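Local coordinates for protein restriction endonuclease (Mycobacterium sp., PDB 4F0Q) that probably recognises and cleaves DNA carrying methylated cytosine, working as a tetrameric, modification-dependent restriction endonuclease, at residues Phe115-Lys119 / Thr129-Arg133; Leu64-Ala70 / Arg82-Arg88; Ala182-Glu188 / Leu204-Val210; Ala138-His142 / Ala153-Phe157. All coordinates share one frame; numbering follows the deposited sequence.

All four contacts lie in the part of the chain matched to the AspBHI N-terminal family; the magnesium ligands Asp334, Gln355 and Ala356 belong to none of them. Helix 130-142 connects contacts 1 and 4, whose centres are about 15 Å apart. Contacts 2, 3 and 4 reach one mixed sheet. In it strand 156-166 runs between 85-89 and 175-193: Ile85 N lies 3.0 Å from Pro155 O, and Ala182 N lies 2.7 Å from Leu156 O, both probable hydrogen bonds. The centres of contacts 3 and 4 are about 10 Å apart, those of 2 and 4 about 11 Å. Contact 1 meets contact 2 where Gly131 CA packs 3.6 Å from Ile68 CD1.

Contact 1 (Phe115-Lys119 / Thr129-Arg133); sequences FGDHK and TKGNR
Asp117 places its carboxylate at the N-terminus of helix 130-142, beside Thr129, the N-cap residue. The side chains of Asp117 and Thr129 approach from opposite directions, and Thr129 OG1 donates to Asp117 OD1 at 2.6 Å. Asp117 turns CG between its own backbone N and carbonyl carbon (chi1 71°), a rotation that carries both oxygens to the first helical turn. There Asp117 OD2 accepts from Gly131 N at 3.0 Å, while Asp117 OD1 takes a further bond from Asn132 N at 2.8 Å. None of these donors lies in the carboxylate plane: each is about 40° out of it, and Thr129 OG1 and Asn132 N reach Asp117 OD1 from opposite faces. Two backbone N-H groups and one hydroxyl thus grip the anion, which the helix N-terminus would be expected to stabilise further.

Asn132 answers in the reverse sense. Its OD1 accepts from Asp117 N at 2.9 Å, with the donor 38° above the amide carbonyl plane, so the two residues exchange side-chain-to-backbone bonds. This brings Asn132 OD1 equally near Asp117 OD1, an acceptor-acceptor approach tolerated beside the bonds to both. Asn203 of strand 200-210 lies next to this pair, weakly bonded to Asn132 ND2 and to His118 N. A water beside Thr129 OG1 sits in the plane of the His118 ring, hydrogen-bonded to ND1, and donates to Thr129 OG1 at 3.0 Å.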
# COMPACT_ATOMS: atom_id res chain seq x y z
N PHE A 115 -8.70 24.89 -12.09
CA PHE A 115 -8.04 25.18 -13.36
C PHE A 115 -8.03 26.68 -13.66
O PHE A 115 -8.97 27.40 -13.31
CB PHE A 115 -8.72 24.42 -14.50
CG PHE A 115 -8.59 22.93 -14.39
CD1 PHE A 115 -9.51 22.19 -13.67
CD2 PHE A 115 -7.53 22.27 -15.00
CE1 PHE A 115 -9.39 20.82 -13.57
CE2 PHE A 115 -7.41 20.90 -14.90
CZ PHE A 115 -8.34 20.17 -14.18
N GLY A 116 -6.97 27.14 -14.31
CA GLY A 116 -6.77 28.55 -14.57
C GLY A 116 -7.73 29.17 -15.58
O GLY A 116 -8.74 28.57 -15.94
N ASP A 117 -7.39 30.37 -16.04
CA ASP A 117 -8.27 31.12 -16.94
C ASP A 117 -7.72 31.23 -18.36
O ASP A 117 -8.15 32.08 -19.13
CB ASP A 117 -8.55 32.52 -16.38
CG ASP A 117 -7.33 33.42 -16.44
OD1 ASP A 117 -6.20 32.92 -16.28
OD2 ASP A 117 -7.51 34.64 -16.66
N HIS A 118 -6.77 30.37 -18.69
CA HIS A 118 -6.23 30.33 -20.05
C HIS A 118 -7.32 29.86 -21.01
O HIS A 118 -8.04 28.91 -20.72
CB HIS A 118 -5.01 29.41 -20.12
CG HIS A 118 -4.19 29.59 -21.36
ND1 HIS A 118 -2.98 30.25 -21.36
CD2 HIS A 118 -4.40 29.20 -22.64
CE1 HIS A 118 -2.48 30.25 -22.58
NE2 HIS A 118 -3.32 29.62 -23.38
N LYS A 119 -7.43 30.53 -22.15
CA LYS A 119 -8.49 30.24 -23.11
C LYS A 119 -7.92 29.68 -24.41
O LYS A 119 -6.74 29.84 -24.69
CB LYS A 119 -9.31 31.50 -23.38
CG LYS A 119 -10.11 31.99 -22.18
CD LYS A 119 -11.05 33.12 -22.56
CE LYS A 119 -11.89 33.57 -21.37
NZ LYS A 119 -12.83 34.66 -21.74
N THR A 129 -2.55 35.36 -19.39
CA THR A 129 -3.84 35.85 -18.91
C THR A 129 -3.71 36.42 -17.50
O THR A 129 -2.77 36.10 -16.78
CB THR A 129 -4.91 34.75 -18.92
OG1 THR A 129 -4.50 33.67 -18.07
CG2 THR A 129 -5.12 34.22 -20.33
N LYS A 130 -4.65 37.28 -17.12
CA LYS A 130 -4.63 37.94 -15.82
C LYS A 130 -4.68 36.95 -14.67
O LYS A 130 -3.82 36.97 -13.77
CB LYS A 130 -5.82 38.90 -15.70
CG LYS A 130 -5.96 39.89 -16.84
CD LYS A 130 -7.22 40.74 -16.67
CE LYS A 130 -7.39 41.71 -17.83
NZ LYS A 130 -8.60 42.57 -17.66
N GLY A 131 -5.69 36.08 -14.69
CA GLY A 131 -5.91 35.11 -13.64
C GLY A 131 -4.72 34.22 -13.36
O GLY A 131 -4.31 34.09 -12.21
N ASN A 132 -4.17 33.62 -14.41
CA ASN A 132 -3.00 32.75 -14.27
C ASN A 132 -1.77 33.50 -13.78
O ASN A 132 -0.93 32.93 -13.07
CB ASN A 132 -2.70 32.04 -15.59
CG ASN A 132 -3.64 30.90 -15.86
OD1 ASN A 132 -4.65 30.73 -15.17
ND2 ASN A 132 -3.33 30.09 -16.87
N ARG A 133 -1.66 34.77 -14.14
CA ARG A 133 -0.57 35.61 -13.66
C ARG A 133 -0.71 35.84 -12.16
O ARG A 133 0.27 35.78 -11.42
CB ARG A 133 -0.53 36.94 -14.41
CG ARG A 133 0.57 37.88 -13.94
CD ARG A 133 0.69 39.11 -14.83
NE ARG A 133 1.28 38.81 -16.13
CZ ARG A 133 0.59 38.68 -17.25
NH1 ARG A 133 -0.73 38.83 -17.24
NH2 ARG A 133 1.21 38.41 -18.39
O HOH W 1 -2.55 31.73 -19.34

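Contact 2 (Leu64-Ala70 / Arg82-Arg88); sequences LEAGINA and RALIAIR
Asn69 and Ala86 form a hydrogen-bonded antiparallel pair in which one carbonyl is gripped twice. Ala86 O accepts from Asn69 N at 2.9 Å and from Asn69 ND2 at 3.0 Å, the two donors coming from opposite faces of its plane. Ala86 O lies 2° out of the plane of the Asn69 amide, and the ND2 bond is close to straight (163°). Next along the strands, Arg88 N donates to Gly67 O at 2.9 Å.

Behind this first shell, the loop before strand 67-69 fixes the amide. Asn69 ND2 also gives a bond to Glu65 O at 3.2 Å, and Asn69 OD1 accepts from Glu65 N at 2.9 Å. Arg88, extended from CG to NE, runs along the same loop and brings NH1 to Leu64 O at 3.1 Å, edge-on in the guanidinium plane. Leu64 CD1 rests on Ala86 CB at 3.7 Å. On the other face of the sheet Ile68 CG2 lies beside Ile85 CG2; Ile68 and Ile87 touch Tyr114, while Ile68 meets Leu135 and Ile85 meets Ala138 of helix 130-142.

Bonded to Ala86 O, Glu65 O and Glu65 N, the Asn69 amide is fixed in rotation, which probably limits movement of residues 64-66 against the strands.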
# COMPACT_ATOMS: atom_id res chain seq x y z
N LEU A 64 -16.22 39.99 -7.22
CA LEU A 64 -16.20 38.54 -7.41
C LEU A 64 -16.82 38.17 -8.75
O LEU A 64 -17.89 37.57 -8.82
CB LEU A 64 -16.95 37.85 -6.27
CG LEU A 64 -16.79 36.33 -6.14
CD1 LEU A 64 -15.34 35.96 -5.87
CD2 LEU A 64 -17.70 35.78 -5.05
N GLU A 65 -16.13 38.53 -9.83
CA GLU A 65 -16.56 38.17 -11.17
C GLU A 65 -16.30 36.69 -11.42
O GLU A 65 -15.85 35.97 -10.53
CB GLU A 65 -15.83 39.01 -12.22
CG GLU A 65 -16.07 40.50 -12.10
CD GLU A 65 -17.48 40.91 -12.48
OE1 GLU A 65 -17.92 42.00 -12.05
OE2 GLU A 65 -18.15 40.15 -13.22
N ALA A 66 -16.56 36.24 -12.64
CA ALA A 66 -16.29 34.85 -13.01
C ALA A 66 -14.79 34.59 -13.03
O ALA A 66 -14.03 35.31 -13.69
CB ALA A 66 -16.91 34.53 -14.36
N GLY A 67 -14.36 33.57 -12.29
CA GLY A 67 -12.97 33.16 -12.31
C GLY A 67 -12.13 33.70 -11.17
O GLY A 67 -12.50 33.59 -10.00
N ILE A 68 -10.99 34.28 -11.52
CA ILE A 68 -10.01 34.71 -10.53
C ILE A 68 -10.03 36.23 -10.35
O ILE A 68 -9.92 36.98 -11.32
CB ILE A 68 -8.59 34.26 -10.94
CG1 ILE A 68 -8.58 32.74 -11.16
CG2 ILE A 68 -7.57 34.67 -9.89
CD1 ILE A 68 -7.68 32.29 -12.29
N ASN A 69 -10.16 36.66 -9.10
CA ASN A 69 -10.27 38.08 -8.78
C ASN A 69 -9.26 38.49 -7.72
O ASN A 69 -8.88 37.69 -6.86
CB ASN A 69 -11.68 38.40 -8.28
CG ASN A 69 -12.76 37.89 -9.21
OD1 ASN A 69 -13.25 38.62 -10.07
ND2 ASN A 69 -13.14 36.63 -9.04
N ALA A 70 -8.83 39.75 -7.77
CA ALA A 70 -7.90 40.28 -6.78
C ALA A 70 -7.96 41.80 -6.71
O ALA A 70 -7.85 42.47 -7.74
CB ALA A 70 -6.48 39.81 -7.07
N ARG A 82 -0.28 41.62 -1.63
CA ARG A 82 -1.59 41.29 -2.16
C ARG A 82 -2.46 40.75 -1.02
O ARG A 82 -2.11 39.75 -0.39
CB ARG A 82 -1.47 40.25 -3.27
CG ARG A 82 -2.73 40.08 -4.11
CD ARG A 82 -2.89 41.21 -5.11
NE ARG A 82 -1.76 41.27 -6.04
CZ ARG A 82 -1.70 42.07 -7.10
NH1 ARG A 82 -2.72 42.87 -7.38
NH2 ARG A 82 -0.64 42.06 -7.89
N ALA A 83 -3.58 41.42 -0.76
CA ALA A 83 -4.44 41.08 0.37
C ALA A 83 -5.00 39.66 0.28
O ALA A 83 -4.86 38.87 1.21
CB ALA A 83 -5.58 42.08 0.48
N LEU A 84 -5.63 39.34 -0.85
CA LEU A 84 -6.22 38.02 -1.04
C LEU A 84 -6.54 37.77 -2.51
O LEU A 84 -6.47 38.68 -3.34
CB LEU A 84 -7.49 37.87 -0.21
CG LEU A 84 -8.80 38.43 -0.78
CD1 LEU A 84 -9.99 37.95 0.05
CD2 LEU A 84 -8.78 39.95 -0.84
N ILE A 85 -6.88 36.53 -2.82
CA ILE A 85 -7.39 36.17 -4.14
C ILE A 85 -8.76 35.52 -4.01
O ILE A 85 -8.90 34.46 -3.40
CB ILE A 85 -6.43 35.24 -4.90
CG1 ILE A 85 -5.13 35.97 -5.25
CG2 ILE A 85 -7.09 34.72 -6.17
CD1 ILE A 85 -4.16 35.14 -6.05
N ALA A 86 -9.77 36.17 -4.56
CA ALA A 86 -11.14 35.68 -4.49
C ALA A 86 -11.49 34.88 -5.74
O ALA A 86 -11.49 35.42 -6.85
CB ALA A 86 -12.11 36.83 -4.31
N ILE A 87 -11.80 33.60 -5.56
CA ILE A 87 -12.10 32.72 -6.68
C ILE A 87 -13.57 32.31 -6.72
O ILE A 87 -14.11 31.82 -5.73
CB ILE A 87 -11.20 31.46 -6.66
CG1 ILE A 87 -9.76 31.83 -7.02
CG2 ILE A 87 -11.73 30.41 -7.61
CD1 ILE A 87 -8.79 30.68 -6.91
N ARG A 88 -14.20 32.53 -7.87
CA ARG A 88 -15.60 32.16 -8.06
C ARG A 88 -15.70 31.04 -9.10
O ARG A 88 -15.49 31.26 -10.29
CB ARG A 88 -16.42 33.37 -8.50
CG ARG A 88 -17.87 33.05 -8.83
CD ARG A 88 -18.63 34.32 -9.18
NE ARG A 88 -19.96 34.04 -9.69
CZ ARG A 88 -20.84 34.98 -10.05
NH1 ARG A 88 -20.51 36.26 -9.94
NH2 ARG A 88 -22.03 34.64 -10.51

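Contact 3 (Ala182-Glu188 / Leu204-Val210); sequences AIIERLE and LSLDLAV
Arg186 and Asp207 run alongside each other from adjacent strands, at a classic beta bulge in the hairpin of strands 175-193 and 200-210. Glu185 and Arg186 together stand across from the single residue Asp207, and Asp207 O serves both: Arg186 N donates at 3.0 Å, whereas the bond from Glu185 N is weak. Asp207 N returns a bond to Arg186 O. On either side of the bulge the register is carried by paired bonds, Ile183 with Ala209 and Glu188 with Ser205.

The carboxylate of Asp207 is divided between partners. Asp207 OD2 forms a salt bridge with Arg186 NE at 2.7 Å and NH2 at 2.8 Å, yet both N-H bonds are weak (121° and 118°), which suggests that attraction of charge counts for more than directed hydrogen bonding. Asp207 OD1 turns to Arg113 and His111. Glu188 OE1 pairs with Arg186 NH2 at 3.2 Å by charge only, no N-H being aimed at it, and accepts from a water. Glu185 pairs with Arg260 and with Arg313 of the second subunit.

The opposite face of the sheet is apolar, with Leu187 CD1 on Leu206 CD2 at 3.7 Å and Ile184 beside Leu208. Lying between the carboxylates of Asp207 and Glu188, Arg186 probably relieves their mutual repulsion; they in turn would be expected to offset its close approach to Arg186 of the second subunit.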
# COMPACT_ATOMS: atom_id res chain seq x y z
N ALA A 182 -7.77 28.76 1.06
CA ALA A 182 -6.93 27.69 0.52
C ALA A 182 -5.47 28.10 0.32
O ALA A 182 -5.16 29.26 0.08
CB ALA A 182 -7.52 27.17 -0.78
N ILE A 183 -4.59 27.11 0.43
CA ILE A 183 -3.18 27.29 0.12
C ILE A 183 -2.89 26.57 -1.20
O ILE A 183 -3.35 25.46 -1.41
CB ILE A 183 -2.28 26.67 1.21
CG1 ILE A 183 -2.66 27.19 2.59
CG2 ILE A 183 -0.81 26.95 0.92
CD1 ILE A 183 -1.82 26.63 3.71
N ILE A 184 -2.12 27.21 -2.07
CA ILE A 184 -1.70 26.56 -3.30
C ILE A 184 -0.69 25.47 -2.96
O ILE A 184 0.50 25.74 -2.76
CB ILE A 184 -1.07 27.56 -4.30
CG1 ILE A 184 -2.09 28.64 -4.66
CG2 ILE A 184 -0.60 26.83 -5.55
CD1 ILE A 184 -1.58 29.62 -5.70
N GLU A 185 -1.17 24.23 -2.88
CA GLU A 185 -0.31 23.11 -2.56
C GLU A 185 0.52 22.69 -3.77
O GLU A 185 1.69 22.33 -3.63
CB GLU A 185 -1.13 21.92 -2.04
CG GLU A 185 -0.28 20.74 -1.61
CD GLU A 185 -1.11 19.56 -1.14
OE1 GLU A 185 -2.30 19.49 -1.52
OE2 GLU A 185 -0.58 18.72 -0.39
N ARG A 186 -0.09 22.73 -4.94
CA ARG A 186 0.64 22.41 -6.16
C ARG A 186 0.14 23.22 -7.36
O ARG A 186 -1.03 23.57 -7.43
CB ARG A 186 0.55 20.90 -6.46
CG ARG A 186 1.55 20.41 -7.50
CD ARG A 186 1.64 18.90 -7.52
NE ARG A 186 0.39 18.27 -7.92
CZ ARG A 186 0.24 16.97 -8.15
NH1 ARG A 186 1.28 16.15 -8.02
NH2 ARG A 186 -0.94 16.48 -8.51
N LEU A 187 1.04 23.53 -8.28
CA LEU A 187 0.69 24.23 -9.51
C LEU A 187 1.45 23.61 -10.67
O LEU A 187 2.68 23.68 -10.72
CB LEU A 187 1.00 25.73 -9.39
CG LEU A 187 0.44 26.66 -10.47
CD1 LEU A 187 0.17 28.04 -9.88
CD2 LEU A 187 1.37 26.77 -11.67
N GLU A 188 0.72 23.01 -11.60
CA GLU A 188 1.35 22.30 -12.71
C GLU A 188 0.79 22.66 -14.08
O GLU A 188 -0.29 23.24 -14.19
CB GLU A 188 1.27 20.79 -12.48
CG GLU A 188 -0.11 20.29 -12.12
CD GLU A 188 -0.10 18.85 -11.63
OE1 GLU A 188 -1.13 18.40 -11.08
OE2 GLU A 188 0.93 18.17 -11.80
N LEU A 204 -3.11 26.06 -16.46
CA LEU A 204 -2.54 25.75 -15.16
C LEU A 204 -3.54 24.97 -14.30
O LEU A 204 -4.68 25.39 -14.13
CB LEU A 204 -2.11 27.03 -14.44
CG LEU A 204 -1.13 27.93 -15.19
CD1 LEU A 204 -0.76 29.13 -14.34
CD2 LEU A 204 0.11 27.15 -15.60
N SER A 205 -3.09 23.84 -13.78
CA SER A 205 -3.90 23.03 -12.88
C SER A 205 -3.35 23.12 -11.47
O SER A 205 -2.16 22.91 -11.24
CB SER A 205 -3.93 21.57 -13.34
OG SER A 205 -4.76 20.78 -12.51
N LEU A 206 -4.21 23.45 -10.51
CA LEU A 206 -3.77 23.72 -9.15
C LEU A 206 -4.41 22.80 -8.11
O LEU A 206 -5.63 22.64 -8.06
CB LEU A 206 -4.04 25.19 -8.77
CG LEU A 206 -3.13 26.29 -9.33
CD1 LEU A 206 -3.39 26.55 -10.81
CD2 LEU A 206 -3.29 27.57 -8.53
N ASP A 207 -3.56 22.19 -7.28
CA ASP A 207 -4.00 21.48 -6.09
C ASP A 207 -4.04 22.46 -4.93
O ASP A 207 -3.00 22.96 -4.49
CB ASP A 207 -3.04 20.33 -5.76
CG ASP A 207 -3.18 19.16 -6.72
OD1 ASP A 207 -4.30 18.92 -7.20
OD2 ASP A 207 -2.16 18.49 -6.98
N LEU A 208 -5.25 22.72 -4.44
CA LEU A 208 -5.46 23.66 -3.35
C LEU A 208 -5.83 22.94 -2.06
O LEU A 208 -6.62 21.99 -2.08
CB LEU A 208 -6.55 24.67 -3.71
CG LEU A 208 -6.34 25.51 -4.98
CD1 LEU A 208 -7.52 26.43 -5.20
CD2 LEU A 208 -5.05 26.30 -4.90
N ALA A 209 -5.27 23.40 -0.95
CA ALA A 209 -5.55 22.83 0.35
C ALA A 209 -6.36 23.79 1.21
O ALA A 209 -5.84 24.79 1.70
CB ALA A 209 -4.25 22.46 1.06
N VAL A 210 -7.65 23.49 1.37
CA VAL A 210 -8.51 24.30 2.22
C VAL A 210 -8.14 24.09 3.68
O VAL A 210 -8.22 22.97 4.20
CB VAL A 210 -10.00 23.94 2.01
CG1 VAL A 210 -10.88 24.77 2.93
CG2 VAL A 210 -10.39 24.16 0.56
O HOH W 2 -2.39 20.09 -9.83

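Contact 4 (Ala138-His142 / Ala153-Phe157); sequences AARLH and APPLF
His142 supplies the polar link between helix 130-142 and the segment that leads into strand 156-166. Its NE2 donates to Pro154 O at 2.8 Å with an N-H angle of 155°. The acceptor lies in the ring plane, at the ring's edge, but seen from the carbonyl the donor stands 47° above its plane. CG of His142 lies anti to the carbonyl carbon (chi1 -78°), which swings the imidazole across toward the proline. As a tertiary amide, the Pro154 nitrogen has no N-H to offer, so its carbonyl is what this residue's backbone can contribute.

Apolar contacts lie beside the bond. Ala153 CB touches both Leu141 CB, at 3.7 Å, and His142 CD2, at 3.8 Å. Farther along, Leu141 CD1 approaches Pro154 CD at 4.2 Å, and Ala138 CB, one turn earlier on the helix, meets Pro154 CG at 4.0 Å. From the strand, Leu156 CD1 comes within 3.8 Å of His142 NE2, the two side chains crossing at a slant.

Within the helix, Leu141 N and His142 N share Ala138 O as acceptor. Ala138 also touches Ile85 and Ile184, and His142 touches Ile183 as well as Leu156, so the helix lies across three adjacent strands: an alpha-on-beta layer in which a helix covers the mixed sheet of this PUA-clan region.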
# COMPACT_ATOMS: atom_id res chain seq x y z
N ALA A 138 0.95 34.42 -6.81
CA ALA A 138 0.58 33.88 -5.51
C ALA A 138 1.37 32.62 -5.20
O ALA A 138 1.79 32.40 -4.07
CB ALA A 138 -0.91 33.59 -5.46
N ALA A 139 1.58 31.79 -6.22
CA ALA A 139 2.30 30.53 -6.07
C ALA A 139 3.73 30.77 -5.60
O ALA A 139 4.29 29.95 -4.87
CB ALA A 139 2.30 29.76 -7.38
N ARG A 140 4.30 31.88 -6.03
CA ARG A 140 5.63 32.28 -5.58
C ARG A 140 5.69 32.43 -4.06
O ARG A 140 6.71 32.12 -3.43
CB ARG A 140 6.05 33.59 -6.27
CG ARG A 140 7.29 34.25 -5.69
CD ARG A 140 8.52 33.36 -5.83
NE ARG A 140 9.70 34.00 -5.24
CZ ARG A 140 10.07 33.86 -3.97
NH1 ARG A 140 9.36 33.09 -3.15
NH2 ARG A 140 11.15 34.48 -3.53
N LEU A 141 4.60 32.89 -3.46
CA LEU A 141 4.56 33.18 -2.03
C LEU A 141 3.98 32.05 -1.19
O LEU A 141 4.28 31.93 -0.00
CB LEU A 141 3.81 34.48 -1.77
CG LEU A 141 4.47 35.75 -2.31
CD1 LEU A 141 3.60 36.97 -2.04
CD2 LEU A 141 5.85 35.93 -1.69
N HIS A 142 3.15 31.21 -1.81
CA HIS A 142 2.58 30.06 -1.12
C HIS A 142 3.63 28.96 -0.98
O HIS A 142 3.45 27.99 -0.24
CB HIS A 142 1.35 29.53 -1.85
CG HIS A 142 0.12 30.34 -1.61
ND1 HIS A 142 -0.98 29.84 -0.94
CD2 HIS A 142 -0.19 31.62 -1.92
CE1 HIS A 142 -1.91 30.78 -0.86
NE2 HIS A 142 -1.46 31.87 -1.45
N ALA A 153 1.90 36.06 1.39
CA ALA A 153 1.07 35.20 0.56
C ALA A 153 -0.42 35.47 0.73
O ALA A 153 -0.96 35.37 1.83
CB ALA A 153 1.37 33.73 0.84
N PRO A 154 -1.10 35.83 -0.38
CA PRO A 154 -2.54 36.12 -0.37
C PRO A 154 -3.37 34.84 -0.27
O PRO A 154 -3.26 33.96 -1.12
CB PRO A 154 -2.76 36.79 -1.73
CG PRO A 154 -1.68 36.25 -2.60
CD PRO A 154 -0.49 36.05 -1.70
N PRO A 155 -4.21 34.75 0.77
CA PRO A 155 -5.11 33.61 0.98
C PRO A 155 -6.08 33.44 -0.19
O PRO A 155 -6.57 34.42 -0.73
CB PRO A 155 -5.89 34.00 2.24
CG PRO A 155 -5.00 34.95 2.95
CD PRO A 155 -4.30 35.72 1.88
N LEU A 156 -6.33 32.19 -0.58
CA LEU A 156 -7.28 31.91 -1.65
C LEU A 156 -8.66 31.58 -1.10
O LEU A 156 -8.96 30.43 -0.76
CB LEU A 156 -6.78 30.78 -2.55
CG LEU A 156 -5.99 31.18 -3.80
CD1 LEU A 156 -4.69 31.88 -3.43
CD2 LEU A 156 -5.72 29.97 -4.68
N PHE A 157 -9.51 32.60 -1.01
CA PHE A 157 -10.88 32.43 -0.55
C PHE A 157 -11.75 31.86 -1.66
O PHE A 157 -12.01 32.53 -2.67
CB PHE A 157 -11.45 33.77 -0.07
CG PHE A 157 -11.08 34.11 1.34
CD1 PHE A 157 -9.75 34.24 1.71
CD2 PHE A 157 -12.05 34.32 2.30
CE1 PHE A 157 -9.40 34.56 3.00
CE2 PHE A 157 -11.71 34.64 3.60
CZ PHE A 157 -10.38 34.76 3.95